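PDB 2BDV: phage-related conserved hypothetical protein, BB2244 from Bordetella bronchiseptica, which is of unknown function but belongs to the SOS response associated peptidase (SRAP) family, whose members are linked to the cellular response to DNA damage. Local coordinates for residues A[118-123]-A[201-206]. Residues are numbered along the deposited sequence; the frame is centred on the assembly and turned at random.
Sequences PYYIHG and SWYPVR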
ATOM      1  N   PRO A 118      -4.331  12.997  13.934  1.00 24.23           N
ATOM      2  CA  PRO A 118      -4.021  12.451  12.608  1.00 23.56           C
ATOM      3  C   PRO A 118      -3.083  13.347  11.784  1.00 24.98           C
ATOM      4  O   PRO A 118      -3.218  14.571  11.787  1.00 23.92           O
ATOM      5  CB  PRO A 118      -5.405  12.316  11.964  1.00 24.43           C
ATOM      6  CG  PRO A 118      -6.182  13.443  12.594  1.00 21.30           C
ATOM      7  CD  PRO A 118      -5.755  13.375  14.039  1.00 21.06           C
ATOM      8  N   TYR A 119      -2.123  12.733  11.094  1.00 24.49           N
ATOM      9  CA  TYR A 119      -1.185  13.472  10.248  1.00 23.48           C
ATOM     10  C   TYR A 119      -1.275  12.958   8.813  1.00 22.93           C
ATOM     11  O   TYR A 119      -1.596  11.788   8.580  1.00 23.88           O
ATOM     12  CB  TYR A 119       0.265  13.292  10.735  1.00 25.57           C
ATOM     13  CG  TYR A 119       0.641  14.135  11.928  1.00 27.28           C
ATOM     14  CD1 TYR A 119       0.282  13.749  13.220  1.00 28.92           C
ATOM     15  CD2 TYR A 119       1.310  15.346  11.764  1.00 28.63           C
ATOM     16  CE1 TYR A 119       0.573  14.550  14.321  1.00 27.91           C
ATOM     17  CE2 TYR A 119       1.607  16.155  12.859  1.00 29.74           C
ATOM     18  CZ  TYR A 119       1.232  15.753  14.134  1.00 31.35           C
ATOM     19  OH  TYR A 119       1.488  16.571  15.217  1.00 33.38           O
ATOM     20  N   TYR A 120      -1.006  13.830   7.847  1.00 20.15           N
ATOM     21  CA  TYR A 120      -1.014  13.426   6.442  1.00 19.27           C
ATOM     22  C   TYR A 120       0.444  13.508   5.960  1.00 19.10           C
ATOM     23  O   TYR A 120       1.083  14.544   6.121  1.00 17.38           O
ATOM     24  CB  TYR A 120      -1.901  14.365   5.600  1.00 18.62           C
ATOM     25  CG  TYR A 120      -1.859  14.055   4.115  1.00 19.36           C
ATOM     26  CD1 TYR A 120      -2.278  12.819   3.635  1.00 20.33           C
ATOM     27  CD2 TYR A 120      -1.385  14.989   3.197  1.00 19.90           C
ATOM     28  CE1 TYR A 120      -2.230  12.515   2.289  1.00 19.30           C
ATOM     29  CE2 TYR A 120      -1.330  14.698   1.833  1.00 20.37           C
ATOM     30  CZ  TYR A 120      -1.758  13.451   1.387  1.00 22.65           C
ATOM     31  OH  TYR A 120      -1.726  13.125   0.045  1.00 19.91           O
ATOM     32  N   ILE A 121       0.961  12.411   5.400  1.00 19.65           N
ATOM     33  CA  ILE A 121       2.344  12.336   4.906  1.00 19.79           C
ATOM     34  C   ILE A 121       2.345  12.216   3.386  1.00 19.55           C
ATOM     35  O   ILE A 121       1.551  11.464   2.827  1.00 18.69           O
ATOM     36  CB  ILE A 121       3.120  11.080   5.443  1.00 15.52           C
ATOM     37  CG1 ILE A 121       3.116  11.033   6.967  1.00 18.23           C
ATOM     38  CG2 ILE A 121       4.570  11.139   5.016  1.00 15.00           C
ATOM     39  CD1 ILE A 121       1.858  10.519   7.568  1.00 18.28           C
ATOM     40  N   HIS A 122       3.237  12.940   2.713  1.00 21.00           N
ATOM     41  CA  HIS A 122       3.293  12.866   1.251  1.00 21.93           C
ATOM     42  C   HIS A 122       4.666  13.220   0.682  1.00 21.87           C
ATOM     43  O   HIS A 122       5.580  13.610   1.410  1.00 20.86           O
ATOM     44  CB  HIS A 122       2.238  13.795   0.652  1.00 21.99           C
ATOM     45  CG  HIS A 122       2.539  15.244   0.862  1.00 23.47           C
ATOM     46  ND1 HIS A 122       3.498  15.916   0.136  1.00 23.55           N
ATOM     47  CD2 HIS A 122       2.060  16.131   1.765  1.00 22.24           C
ATOM     48  CE1 HIS A 122       3.600  17.154   0.586  1.00 24.20           C
ATOM     49  NE2 HIS A 122       2.738  17.310   1.574  1.00 26.04           N
ATOM     50  N   GLY A 123       4.795  13.069  -0.630  1.00 23.97           N
ATOM     51  CA  GLY A 123       6.033  13.386  -1.312  1.00 23.72           C
ATOM     52  C   GLY A 123       5.789  14.526  -2.292  1.00 25.52           C
ATOM     53  O   GLY A 123       4.807  15.254  -2.164  1.00 21.86           O
ATOM     54  N   SER A 201       7.168  14.995   3.462  1.00 25.82           N
ATOM     55  CA  SER A 201       6.875  16.080   4.382  1.00 25.85           C
ATOM     56  C   SER A 201       5.487  15.713   4.911  1.00 26.69           C
ATOM     57  O   SER A 201       4.812  14.863   4.328  1.00 25.21           O
ATOM     58  CB  SER A 201       6.847  17.436   3.659  1.00 25.42           C
ATOM     59  OG  SER A 201       5.831  17.484   2.674  1.00 28.09           O
ATOM     60  N   TRP A 202       5.059  16.326   6.011  1.00 26.14           N
ATOM     61  CA  TRP A 202       3.746  16.009   6.565  1.00 26.65           C
ATOM     62  C   TRP A 202       3.202  17.116   7.437  1.00 26.27           C
ATOM     63  O   TRP A 202       3.948  17.972   7.902  1.00 25.88           O
ATOM     64  CB  TRP A 202       3.820  14.711   7.375  1.00 29.43           C
ATOM     65  CG  TRP A 202       4.873  14.727   8.429  1.00 31.43           C
ATOM     66  CD1 TRP A 202       4.775  15.252   9.688  1.00 33.13           C
ATOM     67  CD2 TRP A 202       6.206  14.226   8.307  1.00 32.82           C
ATOM     68  NE1 TRP A 202       5.968  15.108  10.355  1.00 33.57           N
ATOM     69  CE2 TRP A 202       6.865  14.481   9.528  1.00 34.00           C
ATOM     70  CE3 TRP A 202       6.912  13.586   7.278  1.00 36.58           C
ATOM     71  CZ2 TRP A 202       8.200  14.119   9.752  1.00 35.67           C
ATOM     72  CZ3 TRP A 202       8.242  13.225   7.496  1.00 35.22           C
ATOM     73  CH2 TRP A 202       8.870  13.493   8.725  1.00 37.30           C
ATOM     74  N   TYR A 203       1.890  17.106   7.643  1.00 24.83           N
ATOM     75  CA  TYR A 203       1.260  18.111   8.484  1.00 24.93           C
ATOM     76  C   TYR A 203       0.059  17.511   9.215  1.00 26.41           C
ATOM     77  O   TYR A 203      -0.485  16.483   8.802  1.00 23.83           O
ATOM     78  CB  TYR A 203       0.823  19.326   7.647  1.00 23.69           C
ATOM     79  CG  TYR A 203      -0.060  18.999   6.460  1.00 23.93           C
ATOM     80  CD1 TYR A 203       0.489  18.759   5.194  1.00 20.26           C
ATOM     81  CD2 TYR A 203      -1.437  18.899   6.609  1.00 18.74           C
ATOM     82  CE1 TYR A 203      -0.321  18.427   4.110  1.00 21.11           C
ATOM     83  CE2 TYR A 203      -2.255  18.565   5.538  1.00 21.46           C
ATOM     84  CZ  TYR A 203      -1.699  18.330   4.294  1.00 22.63           C
ATOM     85  OH  TYR A 203      -2.517  17.992   3.236  1.00 24.30           O
ATOM     86  N   PRO A 204      -0.362  18.140  10.327  1.00 25.98           N
ATOM     87  CA  PRO A 204      -1.509  17.607  11.060  1.00 27.15           C
ATOM     88  C   PRO A 204      -2.796  17.983  10.341  1.00 27.67           C
ATOM     89  O   PRO A 204      -2.980  19.144   9.963  1.00 30.19           O
ATOM     90  CB  PRO A 204      -1.382  18.278  12.424  1.00 27.78           C
ATOM     91  CG  PRO A 204      -0.838  19.634  12.064  1.00 27.43           C
ATOM     92  CD  PRO A 204       0.208  19.317  11.011  1.00 26.48           C
ATOM     93  N   VAL A 205      -3.673  17.008  10.123  1.00 27.22           N
ATOM     94  CA  VAL A 205      -4.936  17.297   9.461  1.00 29.92           C
ATOM     95  C   VAL A 205      -5.868  17.850  10.531  1.00 30.84           C
ATOM     96  O   VAL A 205      -5.988  17.282  11.613  1.00 31.12           O
ATOM     97  CB  VAL A 205      -5.543  16.028   8.815  1.00 30.57           C
ATOM     98  CG1 VAL A 205      -5.573  14.914   9.809  1.00 33.45           C
ATOM     99  CG2 VAL A 205      -6.948  16.327   8.299  1.00 29.72           C
ATOM    100  N   ARG A 206      -6.514  18.967  10.226  1.00 31.99           N
ATOM    101  CA  ARG A 206      -7.389  19.631  11.180  1.00 34.18           C
ATOM    102  C   ARG A 206      -8.850  19.236  11.033  1.00 37.05           C
ATOM    103  O   ARG A 206      -9.655  19.449  11.941  1.00 37.03           O
ATOM    104  CB  ARG A 206      -7.206  21.144  11.036  1.00 31.67           C
ATOM    105  CG  ARG A 206      -5.723  21.533  10.930  1.00 28.84           C
ATOM    106  CD  ARG A 206      -5.506  23.037  10.805  1.00 26.17           C
ATOM    107  NE  ARG A 206      -4.171  23.366  10.318  1.00 20.10           N
ATOM    108  CZ  ARG A 206      -3.655  24.592  10.317  1.00 21.12           C
ATOM    109  NH1 ARG A 206      -4.364  25.609  10.788  1.00 19.72           N
ATOM    110  NH2 ARG A 206      -2.438  24.810   9.830  1.00 18.26           N
TER
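Tyr120 with Tyr203 and His122 with Ser201 form the hydrogen-bonded pairs of an antiparallel ladder between strand 118-123 and strand 201-204, whose axes approach to 4.6 Å at 159°. The bond from Tyr120 N to Tyr203 O is 2.9 Å long and nearly straight, and the return bond runs from Tyr203 N to Tyr120 O. His122 and Ser201 likewise exchange two bonds, and Val205 N extends the ladder past the strand end by donating to Pro118 O at 3.0 Å. The non-hydrogen-bonded pairs are Ile121 with Trp202, between them, and Tyr119 with Pro204, beyond Tyr120; their side chains share one face of the sheet. The Tyr119 ring slants over the proline, placing Pro204 CB 4.1 Å from the ring centroid in a CH-pi contact, while Tyr119 CD2 also reaches Trp202 CD1. Trp202 CB meets Ile121 CG1 at 3.8 Å. Trp202 CG sits between its backbone N and carbonyl carbon (chi1 54°), and the side chain also touches Met158. On the other face, the Tyr120 and Tyr203 side chains run side by side with their ring planes at 62°, and Tyr203 CE1 lies at the edge of the Tyr120 ring. Tyr34 meets the Tyr120 ring and forms a weak hydrogen bond with Tyr203 OH. His122 ND1 donates to Gly123 O at 2.7 Å, close to the imidazole plane; this bond helps fix the ring's rotation, with Ser201 O over one face. Strand 201-204 thus closes one side of the four-stranded antiparallel sheet, while Tyr119 and Ile121 bond through their backbones to Glu104 and Trp102 of strand 101-107. Five main-chain bonds fix the register of this edge strand, while Tyr119-Pro204 packing on one face and Tyr120-Tyr203 packing on the other help hold the side chains in place.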